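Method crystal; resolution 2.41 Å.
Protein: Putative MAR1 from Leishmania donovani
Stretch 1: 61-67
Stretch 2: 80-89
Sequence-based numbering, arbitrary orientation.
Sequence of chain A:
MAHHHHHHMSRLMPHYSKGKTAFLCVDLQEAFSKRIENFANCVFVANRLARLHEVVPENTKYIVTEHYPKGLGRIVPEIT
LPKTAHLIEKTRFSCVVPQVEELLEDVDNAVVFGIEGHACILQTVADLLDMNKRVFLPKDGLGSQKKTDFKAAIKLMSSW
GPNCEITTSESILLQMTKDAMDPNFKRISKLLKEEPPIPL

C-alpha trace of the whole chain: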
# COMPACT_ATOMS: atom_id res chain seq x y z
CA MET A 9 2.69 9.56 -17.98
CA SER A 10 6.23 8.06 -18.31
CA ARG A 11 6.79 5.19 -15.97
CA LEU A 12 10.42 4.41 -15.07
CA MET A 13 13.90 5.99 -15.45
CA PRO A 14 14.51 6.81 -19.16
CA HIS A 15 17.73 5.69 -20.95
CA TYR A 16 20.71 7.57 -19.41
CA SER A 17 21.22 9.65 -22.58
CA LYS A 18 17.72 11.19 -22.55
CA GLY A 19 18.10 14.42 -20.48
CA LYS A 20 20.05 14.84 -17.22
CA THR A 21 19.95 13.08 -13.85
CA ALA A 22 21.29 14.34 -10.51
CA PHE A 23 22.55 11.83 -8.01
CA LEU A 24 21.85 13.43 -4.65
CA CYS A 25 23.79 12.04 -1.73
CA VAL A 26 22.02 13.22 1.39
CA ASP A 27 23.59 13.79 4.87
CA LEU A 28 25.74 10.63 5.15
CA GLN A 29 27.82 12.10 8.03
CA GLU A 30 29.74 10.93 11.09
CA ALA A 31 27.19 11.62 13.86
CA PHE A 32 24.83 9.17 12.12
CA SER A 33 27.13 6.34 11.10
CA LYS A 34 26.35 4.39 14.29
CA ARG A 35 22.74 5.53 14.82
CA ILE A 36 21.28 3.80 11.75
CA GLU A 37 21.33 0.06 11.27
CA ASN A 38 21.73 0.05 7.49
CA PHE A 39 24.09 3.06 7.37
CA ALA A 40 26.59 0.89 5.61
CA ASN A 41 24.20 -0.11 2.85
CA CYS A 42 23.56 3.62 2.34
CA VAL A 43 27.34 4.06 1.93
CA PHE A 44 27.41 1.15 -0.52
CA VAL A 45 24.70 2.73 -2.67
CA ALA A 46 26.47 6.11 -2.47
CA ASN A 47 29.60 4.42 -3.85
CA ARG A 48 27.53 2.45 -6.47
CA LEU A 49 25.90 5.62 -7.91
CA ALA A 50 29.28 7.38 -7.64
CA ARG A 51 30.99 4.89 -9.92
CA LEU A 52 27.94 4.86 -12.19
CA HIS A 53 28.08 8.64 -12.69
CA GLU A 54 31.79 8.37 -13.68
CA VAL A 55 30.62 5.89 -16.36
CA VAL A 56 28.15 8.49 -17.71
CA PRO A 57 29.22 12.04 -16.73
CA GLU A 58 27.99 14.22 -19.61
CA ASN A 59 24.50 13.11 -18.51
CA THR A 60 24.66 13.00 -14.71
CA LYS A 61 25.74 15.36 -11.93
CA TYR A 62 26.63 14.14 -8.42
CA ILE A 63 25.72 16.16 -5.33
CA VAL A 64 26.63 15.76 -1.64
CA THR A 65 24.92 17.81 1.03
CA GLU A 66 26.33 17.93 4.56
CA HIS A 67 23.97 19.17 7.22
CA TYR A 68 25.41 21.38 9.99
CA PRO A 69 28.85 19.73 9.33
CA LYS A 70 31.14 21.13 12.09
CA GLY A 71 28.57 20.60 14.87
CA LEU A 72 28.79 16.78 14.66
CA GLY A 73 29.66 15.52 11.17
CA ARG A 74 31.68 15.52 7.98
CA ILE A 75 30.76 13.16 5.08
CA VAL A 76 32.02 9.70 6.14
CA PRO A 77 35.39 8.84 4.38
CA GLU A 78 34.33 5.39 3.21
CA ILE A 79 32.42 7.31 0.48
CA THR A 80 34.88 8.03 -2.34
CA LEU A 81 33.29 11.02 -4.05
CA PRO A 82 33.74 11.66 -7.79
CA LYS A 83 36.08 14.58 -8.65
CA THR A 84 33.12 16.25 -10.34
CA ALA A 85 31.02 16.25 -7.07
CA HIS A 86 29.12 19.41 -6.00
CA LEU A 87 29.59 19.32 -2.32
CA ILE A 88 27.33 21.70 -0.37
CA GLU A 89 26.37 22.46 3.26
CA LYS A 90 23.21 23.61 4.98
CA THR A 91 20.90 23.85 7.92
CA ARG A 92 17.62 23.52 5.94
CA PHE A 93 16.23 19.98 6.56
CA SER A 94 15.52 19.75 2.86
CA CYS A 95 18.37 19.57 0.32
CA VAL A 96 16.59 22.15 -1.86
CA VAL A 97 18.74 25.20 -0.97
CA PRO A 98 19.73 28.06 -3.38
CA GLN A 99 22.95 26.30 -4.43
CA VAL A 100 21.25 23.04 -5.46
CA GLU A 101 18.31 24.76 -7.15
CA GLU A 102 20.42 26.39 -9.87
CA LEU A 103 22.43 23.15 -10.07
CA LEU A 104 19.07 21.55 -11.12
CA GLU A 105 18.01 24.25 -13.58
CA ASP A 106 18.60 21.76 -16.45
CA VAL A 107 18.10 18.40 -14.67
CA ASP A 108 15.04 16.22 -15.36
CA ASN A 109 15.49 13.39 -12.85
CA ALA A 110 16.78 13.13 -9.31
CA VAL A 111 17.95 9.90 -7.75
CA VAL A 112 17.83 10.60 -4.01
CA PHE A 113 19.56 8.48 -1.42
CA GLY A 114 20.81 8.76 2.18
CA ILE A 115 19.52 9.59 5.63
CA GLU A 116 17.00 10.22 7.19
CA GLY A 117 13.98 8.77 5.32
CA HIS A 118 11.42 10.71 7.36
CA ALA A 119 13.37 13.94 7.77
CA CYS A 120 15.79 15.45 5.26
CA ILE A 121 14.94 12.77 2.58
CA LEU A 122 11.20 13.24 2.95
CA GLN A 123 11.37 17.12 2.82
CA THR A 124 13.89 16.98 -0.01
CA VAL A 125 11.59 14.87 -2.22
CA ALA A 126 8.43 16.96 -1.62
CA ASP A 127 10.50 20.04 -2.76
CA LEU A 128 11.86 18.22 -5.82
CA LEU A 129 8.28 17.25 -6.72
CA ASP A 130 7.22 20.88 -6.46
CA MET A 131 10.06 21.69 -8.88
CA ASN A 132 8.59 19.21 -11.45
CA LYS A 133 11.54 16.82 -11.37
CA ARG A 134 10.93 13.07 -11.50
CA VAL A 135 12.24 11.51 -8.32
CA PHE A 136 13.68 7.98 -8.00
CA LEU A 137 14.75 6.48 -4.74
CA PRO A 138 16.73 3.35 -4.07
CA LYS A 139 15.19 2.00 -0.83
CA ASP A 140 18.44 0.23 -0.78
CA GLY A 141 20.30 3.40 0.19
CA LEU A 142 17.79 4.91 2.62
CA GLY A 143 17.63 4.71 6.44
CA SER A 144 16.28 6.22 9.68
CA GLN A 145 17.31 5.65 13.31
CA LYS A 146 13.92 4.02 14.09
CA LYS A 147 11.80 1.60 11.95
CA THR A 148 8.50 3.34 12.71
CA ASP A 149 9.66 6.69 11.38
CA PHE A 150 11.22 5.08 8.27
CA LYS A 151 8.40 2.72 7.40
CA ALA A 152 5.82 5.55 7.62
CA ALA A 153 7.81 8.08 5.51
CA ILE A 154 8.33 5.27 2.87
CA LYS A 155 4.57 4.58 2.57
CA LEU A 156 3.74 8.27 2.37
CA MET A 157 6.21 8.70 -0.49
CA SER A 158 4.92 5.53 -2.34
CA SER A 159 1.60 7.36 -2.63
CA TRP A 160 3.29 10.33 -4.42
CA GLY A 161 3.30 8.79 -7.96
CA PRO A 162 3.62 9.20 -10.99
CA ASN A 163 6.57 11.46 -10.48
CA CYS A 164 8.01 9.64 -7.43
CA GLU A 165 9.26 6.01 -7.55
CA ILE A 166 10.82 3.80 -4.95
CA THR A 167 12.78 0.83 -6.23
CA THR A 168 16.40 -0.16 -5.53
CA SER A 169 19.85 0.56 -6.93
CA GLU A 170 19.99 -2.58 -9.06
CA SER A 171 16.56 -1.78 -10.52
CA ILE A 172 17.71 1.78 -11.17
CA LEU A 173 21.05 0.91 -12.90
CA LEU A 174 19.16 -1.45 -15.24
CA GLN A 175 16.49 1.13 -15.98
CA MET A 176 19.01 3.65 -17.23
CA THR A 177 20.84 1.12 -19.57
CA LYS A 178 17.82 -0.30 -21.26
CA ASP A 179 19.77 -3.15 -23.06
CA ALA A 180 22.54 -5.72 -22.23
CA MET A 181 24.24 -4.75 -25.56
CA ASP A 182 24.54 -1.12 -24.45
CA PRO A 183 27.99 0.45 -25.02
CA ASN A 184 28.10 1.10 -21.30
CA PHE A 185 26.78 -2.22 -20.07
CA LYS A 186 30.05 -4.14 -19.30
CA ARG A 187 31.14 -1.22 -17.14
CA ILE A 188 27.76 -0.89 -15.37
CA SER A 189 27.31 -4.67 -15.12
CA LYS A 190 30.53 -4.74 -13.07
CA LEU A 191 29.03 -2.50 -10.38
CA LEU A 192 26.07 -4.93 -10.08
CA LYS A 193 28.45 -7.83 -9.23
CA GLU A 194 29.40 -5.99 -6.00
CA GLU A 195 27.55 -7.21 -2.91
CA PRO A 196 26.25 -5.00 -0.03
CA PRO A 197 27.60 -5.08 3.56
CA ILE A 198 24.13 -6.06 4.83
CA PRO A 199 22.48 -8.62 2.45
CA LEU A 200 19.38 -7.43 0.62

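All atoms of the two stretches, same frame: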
# COMPACT_ATOMS: atom_id res chain seq x y z
N LYS A 61 25.01 14.68 -12.99
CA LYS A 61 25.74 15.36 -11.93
C LYS A 61 25.68 14.54 -10.63
O LYS A 61 24.79 13.70 -10.44
CB LYS A 61 25.13 16.74 -11.66
CG LYS A 61 24.83 17.52 -12.96
CD LYS A 61 23.95 18.86 -12.47
CE LYS A 61 23.80 19.58 -14.04
NZ LYS A 61 23.01 20.87 -13.77
N TYR A 62 26.62 14.81 -9.72
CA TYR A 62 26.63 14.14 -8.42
C TYR A 62 26.75 15.18 -7.30
O TYR A 62 27.62 16.05 -7.34
CB TYR A 62 27.77 13.13 -8.38
CG TYR A 62 27.68 12.11 -7.29
CD1 TYR A 62 27.29 10.79 -7.58
CD2 TYR A 62 27.99 12.44 -5.95
CE1 TYR A 62 27.21 9.83 -6.59
CE2 TYR A 62 27.92 11.48 -4.95
CZ TYR A 62 27.53 10.19 -5.28
OH TYR A 62 27.47 9.24 -4.30
N ILE A 63 25.89 15.08 -6.30
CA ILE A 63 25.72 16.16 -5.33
C ILE A 63 25.71 15.60 -3.89
O ILE A 63 25.03 14.63 -3.59
CB ILE A 63 24.44 17.01 -5.67
CG1 ILE A 63 24.50 17.53 -7.11
CG2 ILE A 63 24.19 18.16 -4.66
CD1 ILE A 63 23.21 18.21 -7.57
N VAL A 64 26.50 16.20 -3.01
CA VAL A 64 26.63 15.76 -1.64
C VAL A 64 26.19 16.96 -0.85
O VAL A 64 26.70 18.06 -1.06
CB VAL A 64 28.12 15.46 -1.30
CG1 VAL A 64 28.31 15.10 0.16
CG2 VAL A 64 28.69 14.37 -2.23
N THR A 65 25.22 16.78 0.04
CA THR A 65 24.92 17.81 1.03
C THR A 65 25.44 17.31 2.38
O THR A 65 25.32 16.11 2.69
CB THR A 65 23.42 18.12 1.16
OG1 THR A 65 22.77 16.97 1.69
CG2 THR A 65 22.80 18.42 -0.16
N GLU A 66 26.04 18.22 3.16
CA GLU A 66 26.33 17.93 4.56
C GLU A 66 25.53 18.93 5.35
O GLU A 66 25.55 20.13 5.06
CB GLU A 66 27.80 18.13 4.93
CG GLU A 66 28.86 17.92 3.86
CD GLU A 66 30.24 17.77 4.46
OE1 GLU A 66 30.81 18.78 4.95
OE2 GLU A 66 30.76 16.64 4.46
N HIS A 67 24.85 18.41 6.37
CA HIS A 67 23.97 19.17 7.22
C HIS A 67 24.69 19.52 8.50
O HIS A 67 25.25 18.64 9.14
CB HIS A 67 22.77 18.30 7.58
CG HIS A 67 21.71 19.01 8.34
ND1 HIS A 67 20.73 19.76 7.71
CD2 HIS A 67 21.50 19.12 9.67
CE1 HIS A 67 19.94 20.27 8.63
NE2 HIS A 67 20.39 19.92 9.83
N THR A 80 33.97 7.42 -1.40
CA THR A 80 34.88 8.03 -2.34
C THR A 80 34.15 8.78 -3.45
O THR A 80 33.87 8.24 -4.52
CB THR A 80 35.97 7.08 -2.86
OG1 THR A 80 35.61 5.72 -2.59
CG2 THR A 80 37.33 7.41 -2.14
N LEU A 81 33.86 10.04 -3.14
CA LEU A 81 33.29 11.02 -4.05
C LEU A 81 33.96 11.09 -5.42
O LEU A 81 35.19 10.93 -5.53
CB LEU A 81 33.41 12.42 -3.41
CG LEU A 81 32.55 12.80 -2.20
CD1 LEU A 81 31.18 12.08 -2.29
CD2 LEU A 81 33.27 12.54 -0.87
N PRO A 82 33.17 11.37 -6.47
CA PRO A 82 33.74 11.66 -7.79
C PRO A 82 34.42 13.04 -7.76
O PRO A 82 34.02 13.90 -6.96
CB PRO A 82 32.52 11.68 -8.71
CG PRO A 82 31.37 11.20 -7.92
CD PRO A 82 31.70 11.43 -6.49
N LYS A 83 35.42 13.27 -8.62
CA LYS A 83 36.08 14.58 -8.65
C LYS A 83 35.11 15.68 -9.06
O LYS A 83 35.24 16.83 -8.64
CB LYS A 83 37.31 14.59 -9.58
CG LYS A 83 38.26 13.43 -9.39
CD LYS A 83 38.75 13.35 -7.96
CE LYS A 83 39.68 12.16 -7.78
NZ LYS A 83 40.83 12.53 -6.90
N THR A 84 34.12 15.31 -9.87
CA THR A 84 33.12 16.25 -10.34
C THR A 84 32.06 16.66 -9.29
O THR A 84 31.24 17.54 -9.57
CB THR A 84 32.42 15.72 -11.61
OG1 THR A 84 32.21 14.31 -11.49
CG2 THR A 84 33.29 15.98 -12.86
N ALA A 85 32.09 16.06 -8.09
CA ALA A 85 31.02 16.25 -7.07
C ALA A 85 30.72 17.71 -6.63
O ALA A 85 31.65 18.48 -6.40
CB ALA A 85 31.30 15.38 -5.82
N HIS A 86 29.45 18.07 -6.50
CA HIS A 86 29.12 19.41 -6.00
C HIS A 86 28.74 19.33 -4.56
O HIS A 86 27.58 19.11 -4.19
CB HIS A 86 28.02 20.08 -6.79
CG HIS A 86 28.28 20.07 -8.26
ND1 HIS A 86 28.76 21.17 -8.93
CD2 HIS A 86 28.16 19.08 -9.18
CE1 HIS A 86 28.92 20.85 -10.21
NE2 HIS A 86 28.55 19.59 -10.38
N LEU A 87 29.75 19.49 -3.73
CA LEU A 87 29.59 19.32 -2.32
C LEU A 87 29.10 20.61 -1.67
O LEU A 87 29.65 21.66 -1.89
CB LEU A 87 30.89 18.75 -1.77
CG LEU A 87 31.41 18.88 -0.37
CD1 LEU A 87 30.32 18.93 0.69
CD2 LEU A 87 32.20 17.59 -0.28
N ILE A 88 27.99 20.52 -0.92
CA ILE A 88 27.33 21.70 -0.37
C ILE A 88 26.85 21.45 1.07
O ILE A 88 26.77 20.31 1.52
CB ILE A 88 26.23 22.37 -1.36
CG1 ILE A 88 24.84 22.44 -0.75
CG2 ILE A 88 26.20 21.79 -2.78
CD1 ILE A 88 24.03 21.24 -1.08
N GLU A 89 26.58 22.52 1.81
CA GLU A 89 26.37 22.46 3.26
C GLU A 89 25.13 23.26 3.61
O GLU A 89 24.82 24.26 2.96
CB GLU A 89 27.58 23.03 4.03
CG GLU A 89 28.91 22.23 3.90
CD GLU A 89 30.16 22.95 4.54
OE1 GLU A 89 30.05 23.49 5.67
OE2 GLU A 89 31.25 22.97 3.90

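Two neighbouring parallel strands satisfy each other's backbone by a simple rule: alternate residues of each strand turn both their NH and C=O toward the partner, and the hydrogen bonds run as a slanted ladder. The pairing of residues 61-67 with 86-89 in this Leishmania donovani protein illustrates it well. On the first strand the bonding residues are Tyr62, Val64 and Glu66; on the second, His86 and Ile88. The ladder opens where His86 N donates to Tyr62 O at 2.9 Å, nearly straight at 168°. Val64 N then donates to His86 O, a weak bond at 3.3 Å. Further along, Ile88 N to Val64 O and Glu66 N to Ile88 O are both 2.8 Å, so the weak rung is a local lengthening between shorter ones; the strands themselves keep an even spacing, with paired CA atoms 4.7 to 4.8 Å apart from Ile63 and His86 to Glu66 and Glu89. Val64, His86 and Ile88 thus have both backbone polar groups satisfied across the contact.

The carbonyls accept more than NH groups. Tyr62 O also receives a CA-H...O contact from Ala85 CA at 3.4 Å, and Val64 O one from Leu87 CA at 3.4 Å. Ile88 O lies 3.1 Å from Thr65 CA, while Glu66 O, with no NH donor from the other stretch, lies 3.1 Å from Glu89 CA.

Before the strand begins, a type I turn from Pro82 to Ala85 closes with its own bond, Ala85 N to Pro82 O at 3.1 Å. Pro82, at the start of that turn, has its CG over one face of the Tyr62 ring, 4.1 Å from the centroid, a CH-pi contact, while Tyr62 OH is hydrogen-bonded elsewhere in the structure. Leu81 CD1 packs 3.4 Å from Val64 CG2.

Not every polar group finds a complement here. Glu66 OE1 and Glu89 OE2, like charges on the same sheet face, lie 4.3 Å apart; Glu66 OE2 is hydrogen-bonded elsewhere.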